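Local atomic coordinates of PelD (PDB entry 4EU0), a protein that binds the bacterial second messenger cyclic di-GMP through its GGDEF-like domain and takes part in pellicle formation by Pseudomonas aeruginosa. Residues L187-L192 with G282-N287; E200-L205 with Q215-N220; V226-L231 with C289-Q294. All coordinates share one frame; numbering follows the deposited sequence.

Contact 1 of 3, residues L187-L192 with G282-N287; sequences LYAFEL and GHFLFN
L187 and A189 meet F284 and L285 where helix 280-288 packs against one face of the four-stranded antiparallel sheet in the GGDEF domain of PelD. The two short segments run nearly alongside each other, their N-to-C directions 22° apart and their axes 10.7 Å apart at closest approach, a spacing bridged by apolar side chains.

Every direct contact here is between hydrocarbon groups. One methyl, CD1 of L187, serves both helix residues: it lies 4.0 Å from CE2 of F284 and 4.1 Å from CD2 of L285, the L187 and L285 side chains crossing at about a right angle. F284 extends its ring from the helix toward the strand with CG anti to the backbone N (chi1 176°), which brings the far end of the ring within range of the sheet. A small residue suits position 189, because its methyl leaves room for that ring to come close to the strand. The F284 ring also meets that of Y270, on neighbouring strand 265-272, with the planes at about 40°. L285 also touches L228, so the helix spans more than one strand.

The polar side chains of the strand, E191 and Y188, find their partners elsewhere, while the backbones of L187 and A189 pair with strand 265-272. E191 forms salt bridges with R224 and R268, whereas Y188 is directed away from the helix and bonds through OH to the carbonyl oxygen of S239. The A189 methyl CB stands 4.0 Å from CZ of F284, approaching the ring obliquely.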
loop_
_atom_site.group_PDB
_atom_site.type_symbol
_atom_site.label_atom_id
_atom_site.label_comp_id
_atom_site.label_asym_id
_atom_site.label_seq_id
_atom_site.Cartn_x
_atom_site.Cartn_y
_atom_site.Cartn_z
ATOM N N LEU A 187 2.790 -6.584 -11.073
ATOM C CA LEU A 187 3.471 -7.728 -10.483
ATOM C C LEU A 187 4.420 -8.325 -11.510
ATOM O O LEU A 187 4.006 -8.640 -12.629
ATOM C CB LEU A 187 2.477 -8.828 -10.092
ATOM C CG LEU A 187 2.165 -9.220 -8.653
ATOM C CD1 LEU A 187 1.294 -10.497 -8.664
ATOM C CD2 LEU A 187 3.416 -9.401 -7.784
ATOM N N TYR A 188 5.684 -8.482 -11.135
ATOM C CA TYR A 188 6.611 -9.246 -11.950
ATOM C C TYR A 188 6.953 -10.541 -11.244
ATOM O O TYR A 188 7.142 -10.562 -10.025
ATOM C CB TYR A 188 7.907 -8.472 -12.173
ATOM C CG TYR A 188 7.845 -7.418 -13.260
ATOM C CD1 TYR A 188 7.954 -7.772 -14.596
ATOM C CD2 TYR A 188 7.727 -6.060 -12.942
ATOM C CE1 TYR A 188 7.912 -6.801 -15.610
ATOM C CE2 TYR A 188 7.683 -5.076 -13.948
ATOM C CZ TYR A 188 7.779 -5.461 -15.272
ATOM O OH TYR A 188 7.752 -4.527 -16.277
ATOM N N ALA A 189 7.053 -11.610 -12.020
ATOM C CA ALA A 189 7.590 -12.867 -11.506
ATOM C C ALA A 189 8.812 -13.203 -12.326
ATOM O O ALA A 189 8.712 -13.353 -13.546
ATOM C CB ALA A 189 6.561 -13.961 -11.612
ATOM N N PHE A 190 9.963 -13.316 -11.667
ATOM C CA PHE A 190 11.183 -13.731 -12.344
ATOM C C PHE A 190 11.438 -15.189 -12.025
ATOM O O PHE A 190 11.760 -15.533 -10.887
ATOM C CB PHE A 190 12.371 -12.851 -11.929
ATOM C CG PHE A 190 12.182 -11.393 -12.232
ATOM C CD1 PHE A 190 12.514 -10.884 -13.480
ATOM C CD2 PHE A 190 11.698 -10.516 -11.264
ATOM C CE1 PHE A 190 12.334 -9.531 -13.783
ATOM C CE2 PHE A 190 11.531 -9.151 -11.547
ATOM C CZ PHE A 190 11.848 -8.658 -12.801
ATOM N N GLU A 191 11.246 -16.055 -13.019
ATOM C CA GLU A 191 11.470 -17.477 -12.839
ATOM C C GLU A 191 12.885 -17.801 -13.289
ATOM O O GLU A 191 13.267 -17.507 -14.417
ATOM C CB GLU A 191 10.451 -18.289 -13.638
ATOM C CG GLU A 191 10.601 -19.793 -13.447
ATOM C CD GLU A 191 9.747 -20.613 -14.400
ATOM O OE1 GLU A 191 9.150 -20.047 -15.344
ATOM O OE2 GLU A 191 9.687 -21.847 -14.201
ATOM N N LEU A 192 13.670 -18.382 -12.387
ATOM C CA LEU A 192 15.084 -18.594 -12.653
ATOM C C LEU A 192 15.320 -20.049 -13.029
ATOM O O LEU A 192 15.367 -20.931 -12.169
ATOM C CB LEU A 192 15.932 -18.153 -11.452
ATOM C CG LEU A 192 15.547 -16.782 -10.864
ATOM C CD1 LEU A 192 16.505 -16.389 -9.738
ATOM C CD2 LEU A 192 15.498 -15.694 -11.916
ATOM N N GLY A 282 -5.059 -15.459 -9.959
ATOM C CA GLY A 282 -4.902 -16.874 -9.629
ATOM C C GLY A 282 -4.241 -17.668 -10.740
ATOM O O GLY A 282 -3.324 -18.438 -10.494
ATOM N N HIS A 283 -4.714 -17.481 -11.971
ATOM C CA HIS A 283 -4.096 -18.126 -13.124
ATOM C C HIS A 283 -2.624 -17.757 -13.251
ATOM O O HIS A 283 -1.777 -18.610 -13.513
ATOM C CB HIS A 283 -4.846 -17.785 -14.414
ATOM C CG HIS A 283 -4.192 -18.326 -15.644
ATOM N ND1 HIS A 283 -4.284 -19.650 -16.015
ATOM C CD2 HIS A 283 -3.423 -17.724 -16.583
ATOM C CE1 HIS A 283 -3.597 -19.842 -17.126
ATOM N NE2 HIS A 283 -3.064 -18.689 -17.492
ATOM N N PHE A 284 -2.331 -16.482 -13.037
ATOM C CA PHE A 284 -0.971 -15.977 -13.145
ATOM C C PHE A 284 -0.055 -16.622 -12.105
ATOM O O PHE A 284 0.986 -17.178 -12.446
ATOM C CB PHE A 284 -0.968 -14.455 -13.011
ATOM C CG PHE A 284 0.412 -13.846 -13.014
ATOM C CD1 PHE A 284 1.137 -13.742 -14.196
ATOM C CD2 PHE A 284 0.988 -13.375 -11.835
ATOM C CE1 PHE A 284 2.421 -13.174 -14.192
ATOM C CE2 PHE A 284 2.269 -12.802 -11.824
ATOM C CZ PHE A 284 2.984 -12.700 -13.007
ATOM N N LEU A 285 -0.449 -16.562 -10.839
ATOM C CA LEU A 285 0.432 -17.045 -9.771
ATOM C C LEU A 285 0.414 -18.559 -9.582
ATOM O O LEU A 285 1.472 -19.152 -9.391
ATOM C CB LEU A 285 0.140 -16.333 -8.443
ATOM C CG LEU A 285 0.434 -14.831 -8.387
ATOM C CD1 LEU A 285 -0.066 -14.252 -7.061
ATOM C CD2 LEU A 285 1.918 -14.515 -8.587
ATOM N N PHE A 286 -0.770 -19.185 -9.645
ATOM C CA PHE A 286 -0.909 -20.609 -9.297
ATOM C C PHE A 286 -0.772 -21.596 -10.455
ATOM O O PHE A 286 -0.604 -22.808 -10.233
ATOM C CB PHE A 286 -2.229 -20.880 -8.555
ATOM C CG PHE A 286 -2.364 -20.144 -7.251
ATOM C CD1 PHE A 286 -1.242 -19.680 -6.568
ATOM C CD2 PHE A 286 -3.620 -19.931 -6.697
ATOM C CE1 PHE A 286 -1.373 -18.999 -5.368
ATOM C CE2 PHE A 286 -3.763 -19.257 -5.488
ATOM C CZ PHE A 286 -2.634 -18.793 -4.821
ATOM N N ASN A 287 -0.902 -21.096 -11.679
ATOM C CA ASN A 287 -0.712 -21.921 -12.862
ATOM C C ASN A 287 0.576 -21.525 -13.580
ATOM O O ASN A 287 1.499 -22.334 -13.706
ATOM C CB ASN A 287 -1.926 -21.832 -13.793
ATOM C CG ASN A 287 -1.734 -22.604 -15.090
ATOM O OD1 ASN A 287 -0.920 -22.232 -15.933
ATOM N ND2 ASN A 287 -2.497 -23.674 -15.260
#

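Contact 2 of 3, residues E200-L205 with Q215-N220; sequences EVQRLL and QLRLRN
Q215 reaches from its strand to the backbone of L205, where NE2 donates a 3.0 Å hydrogen bond to the carbonyl O. The bond is nearly straight, 169° at the hydrogen, and the acceptor lies close to the plane of the Q215 amide, but the donor stands above the carbonyl plane of L205, 49° out of it. Q215 is long enough for this because its chain is extended beyond CG. The same carbonyl oxygen also accepts from OG of S208, so two donors grip it near the end of helix 198-207.

This helix follows strand 185-192 and leads to edge strand 214-219, packing on one face of the GGDEF-domain sheet; L205 turns its apolar side chain to F190, L227 and F250.

Q202 has CG anti to the backbone N (chi1 -168°) and an extended chain, which carries its amide over to the strand. There NE2 passes 3.9 Å from CG of R217, at about a right angle to the arginine chain, while its hydrogen-bond partner is E206. OE1 accepts from R225 and from a water at 2.8 Å that also donates to L218 O, 2.9 Å away. R217 lends its aliphatic part to the contact, then bends at chi3 and leads its guanidinium group away.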
loop_
_atom_site.group_PDB
_atom_site.type_symbol
_atom_site.label_atom_id
_atom_site.label_comp_id
_atom_site.label_asym_id
_atom_site.label_seq_id
_atom_site.Cartn_x
_atom_site.Cartn_y
_atom_site.Cartn_z
ATOM N N GLU A 200 22.883 -16.051 -7.871
ATOM C CA GLU A 200 23.433 -14.708 -8.080
ATOM C C GLU A 200 22.455 -13.767 -8.774
ATOM O O GLU A 200 22.431 -12.572 -8.475
ATOM C CB GLU A 200 24.783 -14.747 -8.796
ATOM C CG GLU A 200 25.892 -15.308 -7.917
ATOM C CD GLU A 200 26.151 -14.462 -6.696
ATOM O OE1 GLU A 200 26.264 -13.224 -6.834
ATOM O OE2 GLU A 200 26.270 -15.038 -5.590
ATOM N N VAL A 201 21.649 -14.302 -9.687
ATOM C CA VAL A 201 20.587 -13.500 -10.307
ATOM C C VAL A 201 19.598 -13.049 -9.229
ATOM O O VAL A 201 19.221 -11.866 -9.159
ATOM C CB VAL A 201 19.861 -14.286 -11.428
ATOM C CG1 VAL A 201 18.637 -13.529 -11.901
ATOM C CG2 VAL A 201 20.813 -14.521 -12.596
ATOM N N GLN A 202 19.202 -13.976 -8.363
ATOM C CA GLN A 202 18.259 -13.634 -7.293
ATOM C C GLN A 202 18.827 -12.550 -6.378
ATOM O O GLN A 202 18.119 -11.604 -6.010
ATOM C CB GLN A 202 17.866 -14.862 -6.478
ATOM C CG GLN A 202 16.672 -14.614 -5.549
ATOM C CD GLN A 202 16.314 -15.845 -4.746
ATOM O OE1 GLN A 202 15.961 -16.884 -5.309
ATOM N NE2 GLN A 202 16.399 -15.735 -3.425
ATOM N N ARG A 203 20.106 -12.665 -6.039
ATOM C CA ARG A 203 20.725 -11.677 -5.166
ATOM C C ARG A 203 20.735 -10.296 -5.806
ATOM O O ARG A 203 20.545 -9.287 -5.117
ATOM C CB ARG A 203 22.137 -12.102 -4.773
ATOM C CG ARG A 203 22.152 -13.210 -3.751
ATOM C CD ARG A 203 23.544 -13.762 -3.556
ATOM N NE ARG A 203 23.583 -14.749 -2.479
ATOM C CZ ARG A 203 23.743 -14.456 -1.193
ATOM N NH1 ARG A 203 23.896 -13.195 -0.801
ATOM N NH2 ARG A 203 23.761 -15.432 -0.294
ATOM N N LEU A 204 20.969 -10.250 -7.119
ATOM C CA LEU A 204 20.936 -8.976 -7.833
ATOM C C LEU A 204 19.517 -8.399 -7.835
ATOM O O LEU A 204 19.320 -7.209 -7.614
ATOM C CB LEU A 204 21.499 -9.128 -9.260
ATOM C CG LEU A 204 21.795 -7.822 -10.008
ATOM C CD1 LEU A 204 22.987 -7.097 -9.404
ATOM C CD2 LEU A 204 22.037 -8.095 -11.488
ATOM N N LEU A 205 18.526 -9.251 -8.073
ATOM C CA LEU A 205 17.129 -8.810 -8.042
ATOM C C LEU A 205 16.747 -8.308 -6.641
ATOM O O LEU A 205 16.129 -7.244 -6.504
ATOM C CB LEU A 205 16.205 -9.937 -8.519
ATOM C CG LEU A 205 16.251 -10.252 -10.015
ATOM C CD1 LEU A 205 15.536 -11.580 -10.265
ATOM C CD2 LEU A 205 15.624 -9.110 -10.858
ATOM N N GLN A 215 9.085 -7.723 -2.319
ATOM C CA GLN A 215 9.465 -8.955 -2.989
ATOM C C GLN A 215 9.184 -10.184 -2.155
ATOM O O GLN A 215 9.198 -10.130 -0.921
ATOM C CB GLN A 215 10.962 -8.936 -3.314
ATOM C CG GLN A 215 11.417 -7.732 -4.099
ATOM C CD GLN A 215 12.895 -7.805 -4.396
ATOM O OE1 GLN A 215 13.628 -8.527 -3.718
ATOM N NE2 GLN A 215 13.336 -7.078 -5.414
ATOM N N LEU A 216 8.976 -11.300 -2.848
ATOM C CA LEU A 216 8.851 -12.614 -2.237
ATOM C C LEU A 216 9.791 -13.593 -2.927
ATOM O O LEU A 216 9.782 -13.717 -4.155
ATOM C CB LEU A 216 7.421 -13.148 -2.359
ATOM C CG LEU A 216 6.419 -13.127 -1.213
ATOM C CD1 LEU A 216 5.366 -14.216 -1.428
ATOM C CD2 LEU A 216 7.099 -13.302 0.140
ATOM N N ARG A 217 10.594 -14.288 -2.127
ATOM C CA ARG A 217 11.523 -15.298 -2.629
ATOM C C ARG A 217 10.888 -16.665 -2.420
ATOM O O ARG A 217 10.650 -17.079 -1.275
ATOM C CB ARG A 217 12.863 -15.208 -1.890
ATOM C CG ARG A 217 13.453 -13.795 -1.842
ATOM C CD ARG A 217 14.460 -13.599 -0.700
ATOM N NE ARG A 217 13.882 -13.867 0.622
ATOM C CZ ARG A 217 14.474 -13.586 1.782
ATOM N NH1 ARG A 217 15.665 -12.998 1.806
ATOM N NH2 ARG A 217 13.866 -13.884 2.924
ATOM N N LEU A 218 10.599 -17.354 -3.522
ATOM C CA LEU A 218 9.857 -18.611 -3.469
ATOM C C LEU A 218 10.505 -19.681 -4.329
ATOM O O LEU A 218 11.368 -19.393 -5.155
ATOM C CB LEU A 218 8.413 -18.389 -3.951
ATOM C CG LEU A 218 7.540 -17.377 -3.200
ATOM C CD1 LEU A 218 6.251 -17.149 -3.950
ATOM C CD2 LEU A 218 7.265 -17.838 -1.778
ATOM N N ARG A 219 10.088 -20.926 -4.108
ATOM C CA ARG A 219 10.406 -22.024 -5.009
ATOM C C ARG A 219 9.095 -22.530 -5.590
ATOM O O ARG A 219 8.163 -22.806 -4.846
ATOM C CB ARG A 219 11.125 -23.151 -4.259
ATOM C CG ARG A 219 12.523 -22.783 -3.777
ATOM C CD ARG A 219 13.548 -22.965 -4.894
ATOM N NE ARG A 219 14.918 -22.712 -4.443
ATOM C CZ ARG A 219 16.004 -23.162 -5.064
ATOM N NH1 ARG A 219 15.891 -23.907 -6.158
ATOM N NH2 ARG A 219 17.209 -22.875 -4.583
ATOM N N ASN A 220 9.011 -22.649 -6.911
ATOM C CA ASN A 220 7.777 -23.156 -7.520
ATOM C C ASN A 220 7.694 -24.689 -7.555
ATOM O O ASN A 220 8.584 -25.378 -7.044
ATOM C CB ASN A 220 7.514 -22.518 -8.897
ATOM C CG ASN A 220 8.423 -23.042 -10.004
ATOM O OD1 ASN A 220 9.208 -23.982 -9.825
ATOM N ND2 ASN A 220 8.316 -22.420 -11.173
HETATM O O HOH W 1 13.793 -18.157 -4.092
#

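Contact 3 of 3, residues V226-L231 with C289-Q294; sequences VLLVLL and CGLNDQ. With C2E (9,9'-[(2R,3R,3aS,5S,7aR,9R,10R,10aS,12S,14aR)-3,5,10,12-tetrahydroxy-5,12-dioxidooctahydro-2H,7H-difuro[3,2-d:3',2'-j][1,3,7,9,2,8]tetraoxadiphosphacyclododecine-2,9-diyl]bis(2-amino-1,9-dihydro-6H-purin-6-one)), chain B.
The carbonyl O of C289 accepts a hydrogen bond from ND2 of N220 and lies against V226, whose CG2 methyl is 4.1 Å away. The amide thus satisfies a buried backbone acceptor whose neighbour on this strand is only hydrocarbon.

Beyond C289 the chain leaves helix 280-288. G290 takes a positive phi (72°), a conformation that favours glycine, and the turn brings L291 back over the sheet. L291 provides most of the apolar contact with two branches: CD1 meets CD2 of L228 at 4.1 Å, and CD2 lies 4.4 Å from CB of V226. Its first torsion, with CG anti to the carbonyl carbon, helps direct both methyls at the strand. Branched aliphatic residues suit these strand positions, since V226 and L228 point to the same face and present methyls to the loop. Farther along, N292 OD1 accepts from the backbone N of Q294 at 3.0 Å, forming an Asx turn, which probably helps hold the loop's course.

At the far end of the strand, L231 brings CD2 to 3.7 Å from N2 of one guanine of the bound cyclic di-GMP, whose hydrogen-bonding partners include R210, D213, T234 and R245. Contacts between methyls carry little directional information, so the path of the loop is probably set by the glycine, the Asx turn and the N220 bond, with L291 adding apolar contact to V226 and L228.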
loop_
_atom_site.group_PDB
_atom_site.type_symbol
_atom_site.label_atom_id
_atom_site.label_comp_id
_atom_site.label_asym_id
_atom_site.label_seq_id
_atom_site.Cartn_x
_atom_site.Cartn_y
_atom_site.Cartn_z
ATOM N N VAL A 226 11.710 -18.515 -7.822
ATOM C CA VAL A 226 10.852 -17.489 -8.399
ATOM C C VAL A 226 10.929 -16.303 -7.462
ATOM O O VAL A 226 10.686 -16.456 -6.260
ATOM C CB VAL A 226 9.377 -17.937 -8.502
ATOM C CG1 VAL A 226 8.484 -16.759 -8.906
ATOM C CG2 VAL A 226 9.216 -19.111 -9.474
ATOM N N LEU A 227 11.296 -15.144 -8.007
ATOM C CA LEU A 227 11.238 -13.908 -7.248
ATOM C C LEU A 227 10.059 -13.078 -7.721
ATOM O O LEU A 227 10.019 -12.630 -8.871
ATOM C CB LEU A 227 12.532 -13.115 -7.364
ATOM C CG LEU A 227 12.525 -11.872 -6.463
ATOM C CD1 LEU A 227 12.700 -12.243 -4.983
ATOM C CD2 LEU A 227 13.616 -10.954 -6.868
ATOM N N LEU A 228 9.093 -12.896 -6.829
ATOM C CA LEU A 228 7.947 -12.049 -7.104
ATOM C C LEU A 228 8.281 -10.638 -6.674
ATOM O O LEU A 228 8.832 -10.424 -5.589
ATOM C CB LEU A 228 6.767 -12.532 -6.277
ATOM C CG LEU A 228 5.338 -12.525 -6.782
ATOM C CD1 LEU A 228 5.208 -12.743 -8.297
ATOM C CD2 LEU A 228 4.619 -13.616 -5.963
ATOM N N VAL A 229 7.961 -9.670 -7.519
ATOM C CA VAL A 229 8.128 -8.264 -7.157
ATOM C C VAL A 229 6.841 -7.514 -7.447
ATOM O O VAL A 229 6.379 -7.494 -8.579
ATOM C CB VAL A 229 9.282 -7.564 -7.927
ATOM C CG1 VAL A 229 9.508 -6.168 -7.358
ATOM C CG2 VAL A 229 10.570 -8.382 -7.848
ATOM N N LEU A 230 6.286 -6.882 -6.417
ATOM C CA LEU A 230 5.143 -5.990 -6.597
ATOM C C LEU A 230 5.624 -4.539 -6.656
ATOM O O LEU A 230 6.419 -4.091 -5.826
ATOM C CB LEU A 230 4.140 -6.163 -5.448
ATOM C CG LEU A 230 2.954 -5.188 -5.446
ATOM C CD1 LEU A 230 1.936 -5.532 -6.541
ATOM C CD2 LEU A 230 2.276 -5.151 -4.070
ATOM N N LEU A 231 5.125 -3.809 -7.649
ATOM C CA LEU A 231 5.395 -2.398 -7.815
ATOM C C LEU A 231 4.112 -1.605 -7.569
ATOM O O LEU A 231 3.345 -1.360 -8.508
ATOM C CB LEU A 231 5.875 -2.127 -9.251
ATOM C CG LEU A 231 7.218 -2.723 -9.705
ATOM C CD1 LEU A 231 7.165 -4.247 -9.840
ATOM C CD2 LEU A 231 7.555 -2.078 -11.052
ATOM N N CYS A 289 3.079 -19.319 -12.826
ATOM C CA CYS A 289 4.289 -19.257 -12.002
ATOM C C CYS A 289 4.513 -20.526 -11.186
ATOM O O CYS A 289 5.580 -20.703 -10.598
ATOM C CB CYS A 289 4.270 -18.038 -11.074
ATOM S SG CYS A 289 4.234 -16.453 -11.925
ATOM N N GLY A 290 3.502 -21.394 -11.143
ATOM C CA GLY A 290 3.606 -22.687 -10.471
ATOM C C GLY A 290 3.640 -22.582 -8.960
ATOM O O GLY A 290 4.265 -23.409 -8.291
ATOM N N LEU A 291 2.969 -21.564 -8.428
ATOM C CA LEU A 291 2.935 -21.324 -6.991
ATOM C C LEU A 291 1.625 -21.847 -6.411
ATOM O O LEU A 291 0.780 -22.379 -7.141
ATOM C CB LEU A 291 3.118 -19.830 -6.685
ATOM C CG LEU A 291 4.321 -19.098 -7.308
ATOM C CD1 LEU A 291 4.260 -17.599 -7.043
ATOM C CD2 LEU A 291 5.650 -19.675 -6.809
ATOM N N ASN A 292 1.468 -21.721 -5.096
ATOM C CA ASN A 292 0.247 -22.183 -4.423
ATOM C C ASN A 292 -0.231 -21.225 -3.335
ATOM O O ASN A 292 0.481 -20.295 -2.960
ATOM C CB ASN A 292 0.402 -23.616 -3.885
ATOM C CG ASN A 292 1.513 -23.750 -2.856
ATOM O OD1 ASN A 292 1.569 -23.006 -1.874
ATOM N ND2 ASN A 292 2.401 -24.713 -3.074
ATOM N N ASP A 293 -1.440 -21.468 -2.830
ATOM C CA ASP A 293 -2.071 -20.591 -1.842
ATOM C C ASP A 293 -1.375 -20.574 -0.477
ATOM O O ASP A 293 -1.689 -19.735 0.370
ATOM C CB ASP A 293 -3.561 -20.943 -1.689
ATOM C CG ASP A 293 -3.790 -22.382 -1.250
ATOM O OD1 ASP A 293 -2.974 -23.270 -1.586
ATOM O OD2 ASP A 293 -4.808 -22.631 -0.578
ATOM N N GLN A 294 -0.433 -21.493 -0.270
ATOM C CA GLN A 294 0.362 -21.507 0.957
ATOM C C GLN A 294 1.526 -20.523 0.863
ATOM O O GLN A 294 2.065 -20.090 1.885
ATOM C CB GLN A 294 0.872 -22.919 1.272
ATOM C CG GLN A 294 -0.207 -24.014 1.305
ATOM C CD GLN A 294 -1.313 -23.777 2.337
ATOM O OE1 GLN A 294 -1.103 -23.135 3.372
ATOM N NE2 GLN A 294 -2.498 -24.313 2.057
HETATM P P1 C2E B . 15.371 5.668 -13.174
HETATM O O2P C2E B . 15.952 5.574 -14.568
HETATM O O1P C2E B . 16.027 4.905 -12.052
HETATM O "O5'" C2E B . 13.826 5.267 -13.218
HETATM C "C5'" C2E B . 12.935 5.778 -14.207
HETATM C "C4'" C2E B . 11.488 5.435 -13.865
HETATM O "O4'" C2E B . 11.265 4.023 -14.012
HETATM C "C3'" C2E B . 11.058 5.773 -12.442
HETATM O "O3'" C2E B . 10.553 7.103 -12.269
HETATM C "C2'" C2E B . 9.961 4.769 -12.196
HETATM O "O2'" C2E B . 8.770 5.222 -12.848
HETATM C "C1'" C2E B . 10.460 3.546 -12.936
HETATM N N9 C2E B . 11.280 2.686 -12.035
HETATM C C8 C2E B . 12.606 2.480 -12.119
HETATM N N7 C2E B . 13.031 1.631 -11.147
HETATM C C5 C2E B . 11.940 1.283 -10.441
HETATM C C6 C2E B . 11.666 0.430 -9.275
HETATM O O6 C2E B . 12.677 -0.242 -8.683
HETATM N N1 C2E B . 10.394 0.334 -8.828
HETATM C C2 C2E B . 9.359 1.012 -9.396
HETATM N N2 C2E B . 8.126 0.857 -8.866
HETATM N N3 C2E B . 9.544 1.822 -10.477
HETATM C C4 C2E B . 10.784 1.988 -11.020
HETATM P P11 C2E B . 10.660 7.815 -10.828
HETATM O O21 C2E B . 9.936 9.150 -10.884
HETATM O O11 C2E B . 10.327 6.858 -9.702
HETATM O O5A C2E B . 12.226 8.153 -10.749
HETATM C C5A C2E B . 12.844 8.966 -11.746
HETATM C C4A C2E B . 14.335 9.002 -11.482
HETATM O O4A C2E B . 14.596 9.457 -10.153
HETATM C C3A C2E B . 14.952 7.619 -11.522
HETATM O O3A C2E B . 15.324 7.234 -12.829
HETATM C C2A C2E B . 16.152 7.733 -10.619
HETATM O O2A C2E B . 17.241 8.360 -11.312
HETATM C C1A C2E B . 15.625 8.667 -9.551
HETATM N N91 C2E B . 15.087 7.876 -8.410
HETATM C C81 C2E B . 13.793 7.682 -8.092
HETATM N N71 C2E B . 13.666 6.918 -6.977
HETATM C C51 C2E B . 14.910 6.607 -6.565
HETATM C C61 C2E B . 15.516 5.834 -5.453
HETATM O O61 C2E B . 14.746 5.213 -4.523
HETATM N N11 C2E B . 16.865 5.759 -5.388
HETATM C C21 C2E B . 17.666 6.366 -6.300
HETATM N N21 C2E B . 19.012 6.249 -6.171
HETATM N N31 C2E B . 17.175 7.093 -7.338
HETATM C C41 C2E B . 15.838 7.242 -7.513
#

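All three contacts meet on the sheet formed by strands 214-219, 225-231, 185-192 and 265-272. Contacts 1 and 3 lie on one face, their centres about 5 Å apart, and their central strands pair directly through backbone bonds such as Y188 O with V229 N (2.8 Å). Contact 2 packs a helix on the opposite face, its centre about 13 Å from contact 1 and about 10 Å from contact 3; F190 CB touches L205 CD1 at 3.8 Å. Cyclic di-GMP lies off the end of the sheet: the nearest approach is by L231 in contact 3, whereas the Q215 side chain of contact 2 is about 8 Å away and that of L187 in contact 1 about 11 Å.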